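Alanine racemase (Oenococcus oeni PSU-1, PDB 3HUR) is a member of the alanine racemase family, pairing an N-terminal TIM-barrel domain with a C-terminal domain rich in beta strands. Local coordinates at residues T168-A172 and V234-L239. Numbering follows the deposited sequence.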
ATOM      1  N   THR A 168     -29.249   7.143 -11.774  1.00 49.84           N
ATOM      2  CA  THR A 168     -28.513   6.603 -12.896  1.00 51.14           C
ATOM      3  C   THR A 168     -28.285   7.629 -13.993  1.00 52.52           C
ATOM      4  O   THR A 168     -27.975   7.285 -15.143  1.00 52.71           O
ATOM      5  CB  THR A 168     -29.189   5.329 -13.427  1.00 51.31           C
ATOM      6  OG1 THR A 168     -30.515   5.646 -13.826  1.00 51.54           O
ATOM      7  CG2 THR A 168     -29.205   4.203 -12.327  1.00 51.22           C
ATOM      8  N   ALA A 169     -28.381   8.897 -13.632  1.00 54.06           N
ATOM      9  CA  ALA A 169     -28.056   9.957 -14.571  1.00 55.36           C
ATOM     10  C   ALA A 169     -26.556   9.948 -14.938  1.00 56.74           C
ATOM     11  O   ALA A 169     -26.212  10.323 -16.045  1.00 56.77           O
ATOM     12  CB  ALA A 169     -28.478  11.317 -14.002  1.00 55.27           C
ATOM     13  N   ASP A 170     -25.689   9.509 -14.012  1.00 58.69           N
ATOM     14  CA  ASP A 170     -24.216   9.446 -14.211  1.00 60.56           C
ATOM     15  C   ASP A 170     -23.685   8.105 -14.736  1.00 62.19           C
ATOM     16  O   ASP A 170     -22.461   7.945 -14.916  1.00 62.74           O
ATOM     17  CB  ASP A 170     -23.466   9.777 -12.908  1.00 60.69           C
ATOM     18  CG  ASP A 170     -23.608   8.680 -11.815  1.00 62.15           C
ATOM     19  OD1 ASP A 170     -24.424   7.737 -11.962  1.00 63.21           O
ATOM     20  OD2 ASP A 170     -22.903   8.781 -10.778  1.00 63.45           O
ATOM     21  N   GLU A 171     -24.593   7.144 -14.942  1.00 63.63           N
ATOM     22  CA  GLU A 171     -24.271   5.869 -15.577  1.00 64.62           C
ATOM     23  C   GLU A 171     -24.668   5.916 -17.057  1.00 65.31           C
ATOM     24  O   GLU A 171     -25.543   6.688 -17.456  1.00 65.83           O
ATOM     25  CB  GLU A 171     -24.973   4.723 -14.846  1.00 64.73           C
ATOM     26  CG  GLU A 171     -24.422   4.476 -13.448  1.00 66.56           C
ATOM     27  CD  GLU A 171     -25.236   3.459 -12.643  1.00 69.82           C
ATOM     28  OE1 GLU A 171     -25.897   2.595 -13.270  1.00 73.10           O
ATOM     29  OE2 GLU A 171     -25.214   3.520 -11.384  1.00 69.89           O
ATOM     30  N   ALA A 172     -23.996   5.097 -17.866  1.00 66.28           N
ATOM     31  CA  ALA A 172     -24.267   4.952 -19.320  1.00 66.40           C
ATOM     32  C   ALA A 172     -25.023   3.655 -19.627  1.00 66.48           C
ATOM     33  O   ALA A 172     -24.882   2.659 -18.900  1.00 66.11           O
ATOM     34  CB  ALA A 172     -22.939   4.950 -20.097  1.00 66.45           C
ATOM     35  N   VAL A 234     -18.151  13.805 -13.253  1.00 42.03           N
ATOM     36  CA  VAL A 234     -18.987  12.984 -12.342  1.00 43.40           C
ATOM     37  C   VAL A 234     -19.314  11.494 -12.744  1.00 43.83           C
ATOM     38  O   VAL A 234     -19.653  10.679 -11.893  1.00 42.52           O
ATOM     39  CB  VAL A 234     -20.279  13.793 -12.052  1.00 44.04           C
ATOM     40  CG1 VAL A 234     -21.400  12.935 -11.402  1.00 45.62           C
ATOM     41  CG2 VAL A 234     -19.900  14.987 -11.159  1.00 44.37           C
ATOM     42  N   SER A 235     -19.172  11.146 -14.021  1.00 45.46           N
ATOM     43  CA  SER A 235     -19.531   9.805 -14.540  1.00 46.82           C
ATOM     44  C   SER A 235     -18.458   8.714 -14.382  1.00 48.71           C
ATOM     45  O   SER A 235     -18.675   7.576 -14.810  1.00 48.84           O
ATOM     46  CB  SER A 235     -19.859   9.923 -16.027  1.00 46.63           C
ATOM     47  OG  SER A 235     -18.682  10.132 -16.782  1.00 45.83           O
ATOM     48  N   ASN A 236     -17.324   9.064 -13.756  1.00 50.43           N
ATOM     49  CA  ASN A 236     -16.086   8.249 -13.709  1.00 51.93           C
ATOM     50  C   ASN A 236     -15.741   7.473 -14.970  1.00 52.30           C
ATOM     51  O   ASN A 236     -15.718   6.261 -14.978  1.00 52.85           O
ATOM     52  CB  ASN A 236     -15.927   7.410 -12.410  1.00 52.58           C
ATOM     53  CG  ASN A 236     -16.956   6.316 -12.243  1.00 56.67           C
ATOM     54  OD1 ASN A 236     -17.810   6.384 -11.341  1.00 61.74           O
ATOM     55  ND2 ASN A 236     -16.846   5.254 -13.049  1.00 62.05           N
ATOM     56  N   GLY A 237     -15.464   8.195 -16.042  1.00 53.09           N
ATOM     57  CA  GLY A 237     -15.106   7.567 -17.319  1.00 54.13           C
ATOM     58  C   GLY A 237     -16.259   7.295 -18.290  1.00 54.75           C
ATOM     59  O   GLY A 237     -16.118   7.535 -19.499  1.00 55.40           O
ATOM     60  N   GLU A 238     -17.404   6.848 -17.760  1.00 54.50           N
ATOM     61  CA  GLU A 238     -18.544   6.392 -18.571  1.00 54.13           C
ATOM     62  C   GLU A 238     -19.057   7.342 -19.661  1.00 53.65           C
ATOM     63  O   GLU A 238     -19.230   6.911 -20.789  1.00 53.80           O
ATOM     64  CB  GLU A 238     -19.677   5.913 -17.661  1.00 54.26           C
ATOM     65  CG  GLU A 238     -19.205   4.763 -16.743  1.00 55.80           C
ATOM     66  CD  GLU A 238     -20.322   3.908 -16.156  1.00 59.28           C
ATOM     67  OE1 GLU A 238     -20.030   3.188 -15.172  1.00 60.20           O
ATOM     68  OE2 GLU A 238     -21.478   3.934 -16.663  1.00 61.67           O
ATOM     69  N   LEU A 239     -19.266   8.618 -19.360  1.00 53.25           N
ATOM     70  CA  LEU A 239     -19.827   9.561 -20.337  1.00 52.90           C
ATOM     71  C   LEU A 239     -18.868  10.688 -20.598  1.00 53.06           C
ATOM     72  O   LEU A 239     -18.038  10.979 -19.754  1.00 54.31           O
ATOM     73  CB  LEU A 239     -21.143  10.155 -19.825  1.00 52.92           C
ATOM     74  CG  LEU A 239     -22.201   9.146 -19.375  1.00 52.79           C
ATOM     75  CD1 LEU A 239     -23.303   9.821 -18.577  1.00 52.24           C
ATOM     76  CD2 LEU A 239     -22.742   8.392 -20.586  1.00 52.62           C
TER
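Leu-239 lays its branched side chain over the carbonyl oxygens of Ala-169 to Glu-171 and against the methyl of Ala-172, its CD2 3.5 Å from CB of Ala-172 and its CD1 3.9 Å from O of Ala-169; this small methyl lets the loops close together. Glu-238 is long enough to reach across, and its OE2 accepts a nearly straight hydrogen bond from N of Ala-172 (3.0 Å). The backbones run closest where CA of Ser-235 makes a 3.5 Å CA-H...O contact with O of Asp-170. The short side chain of Ser-235 turns back on its own loop, OG accepting a hydrogen bond from N of Leu-239 (3.0 Å) across a turn where Gly-237 (phi 92°, psi -40°) fits because a CB would jam against O of Asn-236. Asp-170 adds CB, 4.1 Å from CG1 of Val-234. The contact joins the loop between strand 157-163 and helix 174-191 to that leading from strand 222-223 toward strand 251-263, beside helix 206-211, which Ala-169, Asp-170 and Ser-235 touch.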